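Local coordinates for protein malic enzyme (Entamoeba histolytica, PDB 3NV9) that probably catalyses the oxidative decarboxylation of malate to pyruvate with NAD or NADP as electron acceptor, at residues K120-I130 with N359-K368; H192-L203 with S229-I238. All coordinates share one frame; numbering follows the deposited sequence.

Interaction 1 of 2, residues K120-I130 with N359-K368; sequences KALLMKYLGGI and NSVGFPGILK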
loop_
_atom_site.group_PDB
_atom_site.type_symbol
_atom_site.label_atom_id
_atom_site.label_comp_id
_atom_site.label_asym_id
_atom_site.label_seq_id
_atom_site.Cartn_x
_atom_site.Cartn_y
_atom_site.Cartn_z
ATOM N N LYS A 120 -3.984 -11.466 -4.465
ATOM C CA LYS A 120 -3.969 -11.801 -3.008
ATOM C C LYS A 120 -4.529 -10.629 -2.196
ATOM O O LYS A 120 -5.306 -10.834 -1.293
ATOM C CB LYS A 120 -2.542 -12.110 -2.450
ATOM C CG LYS A 120 -1.758 -13.254 -3.093
ATOM C CD LYS A 120 -2.228 -14.607 -2.588
ATOM C CE LYS A 120 -1.297 -15.687 -3.206
ATOM N NZ LYS A 120 -1.687 -17.094 -2.712
ATOM N N ALA A 121 -4.117 -9.406 -2.525
ATOM C CA ALA A 121 -4.567 -8.279 -1.747
ATOM C C ALA A 121 -6.061 -8.134 -1.977
ATOM O O ALA A 121 -6.760 -7.793 -1.037
ATOM C CB ALA A 121 -3.875 -7.020 -2.178
ATOM N N LEU A 122 -6.519 -8.326 -3.248
ATOM C CA LEU A 122 -7.940 -8.208 -3.605
ATOM C C LEU A 122 -8.734 -9.202 -2.713
ATOM O O LEU A 122 -9.760 -8.832 -2.086
ATOM C CB LEU A 122 -8.179 -8.525 -5.104
ATOM C CG LEU A 122 -9.654 -8.796 -5.505
ATOM C CD1 LEU A 122 -10.506 -7.465 -5.436
ATOM C CD2 LEU A 122 -9.868 -9.475 -6.891
ATOM N N LEU A 123 -8.206 -10.424 -2.599
ATOM C CA LEU A 123 -8.893 -11.472 -1.789
ATOM C C LEU A 123 -8.866 -11.218 -0.288
ATOM O O LEU A 123 -9.772 -11.619 0.448
ATOM C CB LEU A 123 -8.306 -12.854 -2.051
ATOM C CG LEU A 123 -8.438 -13.421 -3.459
ATOM C CD1 LEU A 123 -7.661 -14.784 -3.595
ATOM C CD2 LEU A 123 -9.917 -13.508 -3.925
ATOM N N MET A 124 -7.800 -10.609 0.189
ATOM C CA MET A 124 -7.766 -10.312 1.641
ATOM C C MET A 124 -8.883 -9.324 1.996
ATOM O O MET A 124 -9.487 -9.375 3.071
ATOM C CB MET A 124 -6.415 -9.757 2.021
ATOM C CG MET A 124 -5.399 -10.913 2.229
ATOM S SD MET A 124 -3.787 -10.199 2.386
ATOM C CE MET A 124 -2.752 -11.646 1.970
ATOM N N LYS A 125 -9.155 -8.417 1.078
ATOM C CA LYS A 125 -10.200 -7.453 1.362
ATOM C C LYS A 125 -11.569 -8.110 1.262
ATOM O O LYS A 125 -12.345 -8.017 2.189
ATOM C CB LYS A 125 -10.123 -6.239 0.446
ATOM C CG LYS A 125 -11.213 -5.217 0.778
ATOM C CD LYS A 125 -10.962 -4.518 2.094
ATOM C CE LYS A 125 -11.881 -3.323 2.222
ATOM N NZ LYS A 125 -11.472 -2.493 3.374
ATOM N N TYR A 126 -11.827 -8.800 0.148
ATOM C CA TYR A 126 -13.146 -9.282 -0.155
ATOM C C TYR A 126 -13.584 -10.536 0.623
ATOM O O TYR A 126 -14.777 -10.765 0.822
ATOM C CB TYR A 126 -13.264 -9.452 -1.652
ATOM C CG TYR A 126 -14.679 -9.575 -2.150
ATOM C CD1 TYR A 126 -15.541 -8.505 -2.079
ATOM C CD2 TYR A 126 -15.139 -10.749 -2.734
ATOM C CE1 TYR A 126 -16.860 -8.601 -2.579
ATOM C CE2 TYR A 126 -16.453 -10.861 -3.227
ATOM C CZ TYR A 126 -17.305 -9.768 -3.136
ATOM O OH TYR A 126 -18.622 -9.823 -3.562
ATOM N N LEU A 127 -12.622 -11.346 1.051
ATOM C CA LEU A 127 -12.903 -12.552 1.829
ATOM C C LEU A 127 -12.587 -12.292 3.296
ATOM O O LEU A 127 -13.283 -12.804 4.169
ATOM C CB LEU A 127 -12.068 -13.782 1.359
ATOM C CG LEU A 127 -12.152 -14.078 -0.148
ATOM C CD1 LEU A 127 -11.333 -15.344 -0.563
ATOM C CD2 LEU A 127 -13.656 -14.137 -0.648
ATOM N N GLY A 128 -11.527 -11.513 3.564
ATOM C CA GLY A 128 -11.118 -11.351 4.929
ATOM C C GLY A 128 -11.351 -10.022 5.648
ATOM O O GLY A 128 -11.069 -9.924 6.852
ATOM N N GLY A 129 -11.783 -8.979 4.946
ATOM C CA GLY A 129 -11.944 -7.731 5.650
ATOM C C GLY A 129 -10.600 -7.105 5.970
ATOM O O GLY A 129 -10.544 -6.203 6.797
ATOM N N ILE A 130 -9.544 -7.541 5.280
ATOM C CA ILE A 130 -8.214 -7.046 5.519
ATOM C C ILE A 130 -7.763 -5.989 4.515
ATOM O O ILE A 130 -8.028 -6.140 3.313
ATOM C CB ILE A 130 -7.268 -8.238 5.536
ATOM C CG1 ILE A 130 -7.734 -9.211 6.643
ATOM C CG2 ILE A 130 -5.860 -7.826 5.840
ATOM C CD1 ILE A 130 -7.256 -10.596 6.436
ATOM N N ASN A 359 -4.585 -21.787 -0.901
ATOM C CA ASN A 359 -4.535 -20.946 0.286
ATOM C C ASN A 359 -5.567 -19.769 0.398
ATOM O O ASN A 359 -5.788 -19.281 1.490
ATOM C CB ASN A 359 -3.111 -20.466 0.591
ATOM C CG ASN A 359 -2.433 -19.729 -0.585
ATOM O OD1 ASN A 359 -3.036 -18.893 -1.224
ATOM N ND2 ASN A 359 -1.124 -20.023 -0.823
ATOM N N SER A 360 -6.140 -19.320 -0.730
ATOM C CA SER A 360 -7.106 -18.250 -0.757
ATOM C C SER A 360 -8.305 -18.576 0.122
ATOM O O SER A 360 -9.058 -17.715 0.526
ATOM C CB SER A 360 -7.603 -18.023 -2.197
ATOM O OG SER A 360 -8.234 -19.192 -2.731
ATOM N N VAL A 361 -8.447 -19.839 0.432
ATOM C CA VAL A 361 -9.507 -20.315 1.278
ATOM C C VAL A 361 -9.068 -20.528 2.776
ATOM O O VAL A 361 -9.844 -21.017 3.620
ATOM C CB VAL A 361 -10.202 -21.476 0.472
ATOM C CG1 VAL A 361 -9.997 -22.798 1.003
ATOM C CG2 VAL A 361 -11.626 -21.107 0.107
ATOM N N GLY A 362 -7.841 -20.111 3.107
ATOM C CA GLY A 362 -7.303 -20.185 4.475
ATOM C C GLY A 362 -6.631 -18.885 4.895
ATOM O O GLY A 362 -6.861 -18.389 5.991
ATOM N N PHE A 363 -5.867 -18.252 4.012
ATOM C CA PHE A 363 -5.221 -16.974 4.450
ATOM C C PHE A 363 -6.135 -15.792 4.947
ATOM O O PHE A 363 -5.769 -15.083 5.912
ATOM C CB PHE A 363 -4.106 -16.523 3.485
ATOM C CG PHE A 363 -4.586 -15.956 2.149
ATOM C CD1 PHE A 363 -4.272 -16.597 0.967
ATOM C CD2 PHE A 363 -5.244 -14.727 2.082
ATOM C CE1 PHE A 363 -4.657 -16.081 -0.258
ATOM C CE2 PHE A 363 -5.603 -14.171 0.860
ATOM C CZ PHE A 363 -5.335 -14.870 -0.322
ATOM N N PRO A 364 -7.325 -15.594 4.328
ATOM C CA PRO A 364 -8.129 -14.441 4.790
ATOM C C PRO A 364 -8.526 -14.606 6.251
ATOM O O PRO A 364 -8.490 -13.627 7.038
ATOM C CB PRO A 364 -9.355 -14.449 3.861
ATOM C CG PRO A 364 -8.855 -15.153 2.629
ATOM C CD PRO A 364 -7.880 -16.200 3.113
ATOM N N GLY A 365 -8.836 -15.840 6.602
ATOM C CA GLY A 365 -9.279 -16.207 7.954
ATOM C C GLY A 365 -8.111 -16.253 8.920
ATOM O O GLY A 365 -8.195 -15.707 10.002
ATOM N N ILE A 366 -7.005 -16.878 8.525
ATOM C CA ILE A 366 -5.790 -16.856 9.382
ATOM C C ILE A 366 -5.313 -15.429 9.746
ATOM O O ILE A 366 -5.180 -15.090 10.919
ATOM C CB ILE A 366 -4.666 -17.745 8.785
ATOM C CG1 ILE A 366 -5.130 -19.188 8.742
ATOM C CG2 ILE A 366 -3.357 -17.673 9.590
ATOM C CD1 ILE A 366 -4.279 -20.126 7.774
ATOM N N LEU A 367 -5.066 -14.598 8.747
ATOM C CA LEU A 367 -4.590 -13.267 9.017
ATOM C C LEU A 367 -5.644 -12.477 9.819
ATOM O O LEU A 367 -5.302 -11.710 10.715
ATOM C CB LEU A 367 -4.248 -12.523 7.694
ATOM C CG LEU A 367 -3.002 -13.102 6.995
ATOM C CD1 LEU A 367 -2.960 -12.897 5.482
ATOM C CD2 LEU A 367 -1.706 -12.544 7.666
ATOM N N LYS A 368 -6.914 -12.591 9.460
ATOM C CA LYS A 368 -7.879 -11.749 10.106
ATOM C C LYS A 368 -7.867 -12.086 11.614
ATOM O O LYS A 368 -7.894 -11.194 12.467
ATOM C CB LYS A 368 -9.298 -11.952 9.523
ATOM C CG LYS A 368 -10.337 -10.972 10.079
ATOM C CD LYS A 368 -10.044 -9.519 9.689
ATOM C CE LYS A 368 -11.111 -8.549 10.201
ATOM N NZ LYS A 368 -10.665 -7.161 9.957
HETATM O O HOH W 1 0.885 -18.413 -2.479
#
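Phe363 and Pro364 press the first turn of helix 363-372 against the last turns of helix 114-128, a buried crossing in which segments 120-128 and 363-368 meet at -75° and which joins the N-terminal domain of this malic enzyme to its Rossmann-type NAD-binding domain. Apolar packing does most of the work. A chi1 of 74°, with CG between the backbone N and the carbonyl carbon, sets the Phe363 ring among Lys120 CD, Leu123 CB and Met124 CG; Met124 CG comes to 3.5 Å from Phe363 CE2. Beyond the ring, the Met124 CE methyl meets Leu367 CD1. Leu127 lies alongside the proline ring, its CB 3.7 Å from Pro364 CG, and the backbones close up at Gly128, whose CA is 4.3 Å from that of Pro364.

The polar contacts sit at the two ends. At one, Lys120 NZ reaches to 2.7 Å from Asn359 OD1; a water accepts from both Lys120 NZ and Asn359 ND2, and Lys120 NZ is hydrogen-bonded to Tyr65 OH of the second subunit. At the other, the Lys368 chain slides past Ile130 in the opposite direction, and its ammonium, paired with Asp448, makes a weak 3.3 Å bond from Lys368 NZ to Gly129 O.

Interaction 2 of 2, residues H192-L203 with S229-I238; sequences HDDQQGTASVTL and SSNTTCLRLI
Ala199 meets Thr233, Cys234 and Leu237 where helical segments 193-203 and 229-238 of the Rossmann-type NAD-binding domain cross at -50°, their axes 7.5 Å apart at closest approach. Small residues permit this approach: the CA atoms of Ala199 and Cys234 are 4.1 Å from each other. The Ala199 methyl sits on the opposing backbone, its CB 3.4 Å from Thr233 O, and Leu237 CD1 closes over the same methyl. Cys234 rests its sulfur against Ala199 and Thr202, with SG 3.3 Å from Thr202 OG1. That hydroxyl is turned back to its own helix, donating to Thr198 O, which also accepts from Thr202 N on the other face of the carbonyl plane. Further along, Leu203 CD1 touches Ile238 CG1 as the two side chains slide past each other.

Near the start of both helices the packing gives way to water. One direct hydrogen bond joins the segments here, Ser230 OG donating to Asp194 O at 2.7 Å, tilted 19° from the carbonyl plane; a chi1 of -63° places the hydroxyl there. Water donates to both Asp194 OD1 and Ser230 OG, while Asp194 OD2 is held by the backbone N of Asp169. On the flank by Gln195, two waters lie in the plane of the Arg236 guanidinium, which is also salt-bridged to Asp380. Both donate to Gln195 OE1, and one of them donates as well to Thr233 OG1, whose own proton goes to Ser229 O, 2.7 Å from Thr233 OG1.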
loop_
_atom_site.group_PDB
_atom_site.type_symbol
_atom_site.label_atom_id
_atom_site.label_comp_id
_atom_site.label_asym_id
_atom_site.label_seq_id
_atom_site.Cartn_x
_atom_site.Cartn_y
_atom_site.Cartn_z
ATOM N N HIS A 192 4.654 -17.114 5.917
ATOM C CA HIS A 192 4.883 -17.321 4.508
ATOM C C HIS A 192 3.660 -18.152 4.006
ATOM O O HIS A 192 3.460 -19.297 4.387
ATOM C CB HIS A 192 6.295 -17.946 4.311
ATOM C CG HIS A 192 6.622 -18.368 2.900
ATOM N ND1 HIS A 192 5.995 -17.860 1.786
ATOM C CD2 HIS A 192 7.560 -19.216 2.429
ATOM C CE1 HIS A 192 6.491 -18.418 0.691
ATOM N NE2 HIS A 192 7.448 -19.244 1.057
ATOM N N ASP A 193 2.791 -17.501 3.223
ATOM C CA ASP A 193 1.509 -18.059 2.819
ATOM C C ASP A 193 1.731 -19.422 2.172
ATOM O O ASP A 193 1.033 -20.368 2.494
ATOM C CB ASP A 193 0.838 -17.088 1.834
ATOM C CG ASP A 193 -0.648 -17.388 1.563
ATOM O OD1 ASP A 193 -1.258 -18.206 2.290
ATOM O OD2 ASP A 193 -1.181 -16.814 0.573
ATOM N N ASP A 194 2.714 -19.533 1.276
ATOM C CA ASP A 194 3.026 -20.849 0.662
ATOM C C ASP A 194 3.439 -21.950 1.647
ATOM O O ASP A 194 3.382 -23.118 1.295
ATOM C CB ASP A 194 4.131 -20.704 -0.359
ATOM C CG ASP A 194 3.780 -19.740 -1.395
ATOM O OD1 ASP A 194 3.087 -20.137 -2.361
ATOM O OD2 ASP A 194 4.185 -18.576 -1.232
ATOM N N GLN A 195 3.859 -21.573 2.851
ATOM C CA GLN A 195 4.200 -22.565 3.870
ATOM C C GLN A 195 2.936 -22.914 4.666
ATOM O O GLN A 195 2.204 -23.767 4.226
ATOM C CB GLN A 195 5.370 -22.112 4.748
ATOM C CG GLN A 195 6.764 -22.318 4.089
ATOM C CD GLN A 195 7.866 -21.694 4.911
ATOM O OE1 GLN A 195 8.135 -22.092 6.037
ATOM N NE2 GLN A 195 8.452 -20.649 4.387
ATOM N N GLN A 196 2.643 -22.243 5.780
ATOM C CA GLN A 196 1.476 -22.661 6.590
ATOM C C GLN A 196 0.070 -22.435 5.887
ATOM O O GLN A 196 -0.871 -23.199 6.063
ATOM C CB GLN A 196 1.497 -21.947 7.944
ATOM C CG GLN A 196 2.729 -22.171 8.809
ATOM C CD GLN A 196 2.837 -21.100 9.887
ATOM O OE1 GLN A 196 2.800 -19.903 9.574
ATOM N NE2 GLN A 196 2.941 -21.525 11.172
ATOM N N GLY A 197 -0.025 -21.390 5.067
ATOM C CA GLY A 197 -1.244 -21.103 4.333
ATOM C C GLY A 197 -1.694 -22.259 3.483
ATOM O O GLY A 197 -2.807 -22.770 3.671
ATOM N N THR A 198 -0.832 -22.682 2.560
ATOM C CA THR A 198 -1.088 -23.858 1.714
ATOM C C THR A 198 -1.313 -25.133 2.513
ATOM O O THR A 198 -2.143 -25.923 2.187
ATOM C CB THR A 198 0.077 -24.074 0.702
ATOM O OG1 THR A 198 0.166 -22.936 -0.165
ATOM C CG2 THR A 198 -0.116 -25.378 -0.135
ATOM N N ALA A 199 -0.502 -25.379 3.523
ATOM C CA ALA A 199 -0.629 -26.567 4.337
ATOM C C ALA A 199 -1.925 -26.472 5.127
ATOM O O ALA A 199 -2.618 -27.454 5.254
ATOM C CB ALA A 199 0.546 -26.699 5.249
ATOM N N SER A 200 -2.309 -25.294 5.596
ATOM C CA SER A 200 -3.661 -25.190 6.228
ATOM C C SER A 200 -4.828 -25.767 5.381
ATOM O O SER A 200 -5.585 -26.611 5.843
ATOM C CB SER A 200 -3.960 -23.751 6.634
ATOM O OG SER A 200 -5.125 -23.693 7.396
ATOM N N VAL A 201 -4.979 -25.312 4.145
ATOM C CA VAL A 201 -6.124 -25.769 3.324
ATOM C C VAL A 201 -5.891 -27.181 2.825
ATOM O O VAL A 201 -6.857 -27.918 2.556
ATOM C CB VAL A 201 -6.364 -24.853 2.106
ATOM C CG1 VAL A 201 -6.738 -23.460 2.601
ATOM C CG2 VAL A 201 -5.082 -24.738 1.232
ATOM N N THR A 202 -4.617 -27.565 2.675
ATOM C CA THR A 202 -4.355 -28.948 2.239
ATOM C C THR A 202 -4.846 -29.969 3.278
ATOM O O THR A 202 -5.537 -30.920 2.937
ATOM C CB THR A 202 -2.889 -29.252 1.871
ATOM O OG1 THR A 202 -2.380 -28.245 1.005
ATOM C CG2 THR A 202 -2.838 -30.573 1.148
ATOM N N LEU A 203 -4.451 -29.760 4.532
ATOM C CA LEU A 203 -4.996 -30.494 5.667
ATOM C C LEU A 203 -6.542 -30.440 5.673
ATOM O O LEU A 203 -7.195 -31.477 5.807
ATOM C CB LEU A 203 -4.425 -29.954 7.006
ATOM C CG LEU A 203 -4.965 -30.732 8.219
ATOM C CD1 LEU A 203 -4.859 -32.270 8.080
ATOM C CD2 LEU A 203 -4.318 -30.291 9.478
ATOM N N SER A 229 8.571 -25.768 -0.513
ATOM C CA SER A 229 8.220 -25.177 0.785
ATOM C C SER A 229 6.777 -25.467 1.137
ATOM O O SER A 229 6.480 -25.687 2.297
ATOM C CB SER A 229 8.490 -23.694 0.829
ATOM O OG SER A 229 7.533 -23.004 0.038
ATOM N N SER A 230 5.896 -25.498 0.136
ATOM C CA SER A 230 4.476 -25.925 0.367
ATOM C C SER A 230 4.339 -27.374 0.828
ATOM O O SER A 230 3.751 -27.633 1.860
ATOM C CB SER A 230 3.583 -25.697 -0.847
ATOM O OG SER A 230 3.537 -24.304 -1.124
ATOM N N ASN A 231 4.867 -28.300 0.041
ATOM C CA ASN A 231 4.749 -29.708 0.346
ATOM C C ASN A 231 5.324 -30.120 1.707
ATOM O O ASN A 231 4.721 -30.938 2.443
ATOM C CB ASN A 231 5.329 -30.546 -0.782
ATOM C CG ASN A 231 4.276 -31.365 -1.482
ATOM O OD1 ASN A 231 3.084 -31.097 -1.349
ATOM N ND2 ASN A 231 4.700 -32.404 -2.196
ATOM N N THR A 232 6.484 -29.552 2.007
ATOM C CA THR A 232 7.201 -29.711 3.260
ATOM C C THR A 232 6.289 -29.333 4.429
ATOM O O THR A 232 6.208 -30.061 5.435
ATOM C CB THR A 232 8.489 -28.801 3.231
ATOM O OG1 THR A 232 9.582 -29.527 2.687
ATOM C CG2 THR A 232 8.908 -28.326 4.562
ATOM N N THR A 233 5.612 -28.188 4.308
ATOM C CA THR A 233 4.760 -27.689 5.382
ATOM C C THR A 233 3.479 -28.501 5.453
ATOM O O THR A 233 2.962 -28.702 6.546
ATOM C CB THR A 233 4.470 -26.205 5.253
ATOM O OG1 THR A 233 5.678 -25.515 4.899
ATOM C CG2 THR A 233 3.915 -25.640 6.561
ATOM N N CYS A 234 3.020 -28.988 4.289
ATOM C CA CYS A 234 1.828 -29.851 4.190
ATOM C C CYS A 234 2.052 -31.128 4.967
ATOM O O CYS A 234 1.196 -31.531 5.736
ATOM C CB CYS A 234 1.442 -30.176 2.759
ATOM S SG CYS A 234 0.725 -28.760 1.896
ATOM N N LEU A 235 3.220 -31.735 4.775
ATOM C CA LEU A 235 3.616 -32.943 5.474
ATOM C C LEU A 235 3.676 -32.686 6.962
ATOM O O LEU A 235 3.103 -33.441 7.735
ATOM C CB LEU A 235 4.979 -33.429 4.964
ATOM C CG LEU A 235 5.418 -34.835 5.367
ATOM C CD1 LEU A 235 6.366 -35.322 4.280
ATOM C CD2 LEU A 235 6.110 -34.758 6.761
ATOM N N ARG A 236 4.340 -31.615 7.365
ATOM C CA ARG A 236 4.461 -31.310 8.765
ATOM C C ARG A 236 3.116 -31.068 9.475
ATOM O O ARG A 236 2.916 -31.533 10.634
ATOM C CB ARG A 236 5.350 -30.110 8.970
ATOM C CG ARG A 236 5.457 -29.758 10.466
ATOM C CD ARG A 236 6.380 -28.605 10.725
ATOM N NE ARG A 236 5.782 -27.296 10.475
ATOM C CZ ARG A 236 6.187 -26.415 9.560
ATOM N NH1 ARG A 236 7.170 -26.714 8.711
ATOM N NH2 ARG A 236 5.593 -25.227 9.470
ATOM N N LEU A 237 2.198 -30.331 8.843
ATOM C CA LEU A 237 0.921 -30.115 9.530
ATOM C C LEU A 237 0.156 -31.401 9.598
ATOM O O LEU A 237 -0.514 -31.636 10.595
ATOM C CB LEU A 237 0.032 -29.014 8.907
ATOM C CG LEU A 237 0.608 -27.607 9.041
ATOM C CD1 LEU A 237 -0.429 -26.527 8.629
ATOM C CD2 LEU A 237 1.202 -27.360 10.405
ATOM N N ILE A 238 0.228 -32.205 8.531
ATOM C CA ILE A 238 -0.538 -33.453 8.391
ATOM C C ILE A 238 -0.132 -34.525 9.425
ATOM O O ILE A 238 -1.014 -35.265 9.921
ATOM C CB ILE A 238 -0.500 -33.970 6.956
ATOM C CG1 ILE A 238 -1.477 -33.148 6.090
ATOM C CG2 ILE A 238 -0.873 -35.471 6.833
ATOM C CD1 ILE A 238 -1.170 -33.175 4.536
HETATM O O HOH W 2 1.708 -22.315 -2.236
HETATM O O HOH W 3 4.176 -23.045 -3.915
HETATM O O HOH W 4 6.151 -22.544 8.419
HETATM O O HOH W 5 7.798 -24.788 6.267
#

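How the interactions relate
Following the chain from the N terminus, segment 120-130 comes first, and its partner 359-368 begins 229 residues beyond its end, so interaction 1 closes a long loop between the N-terminal and NAD-binding domains. Interaction 2 is nested inside that loop: 192-203 returns to 229-238 after a short excursion that includes strand 222-225. The two contacts, with centres about 16 Å apart, meet at the start of helix 193-213. There Asp193 OD2 lies 3.3 Å from Lys120 NZ, a long and weak ion pair, and Asn359 ND2 probably bonds Thr198 OG1. Helix 193-213 thus links the interdomain crossing to a helix pair within the NAD-binding domain.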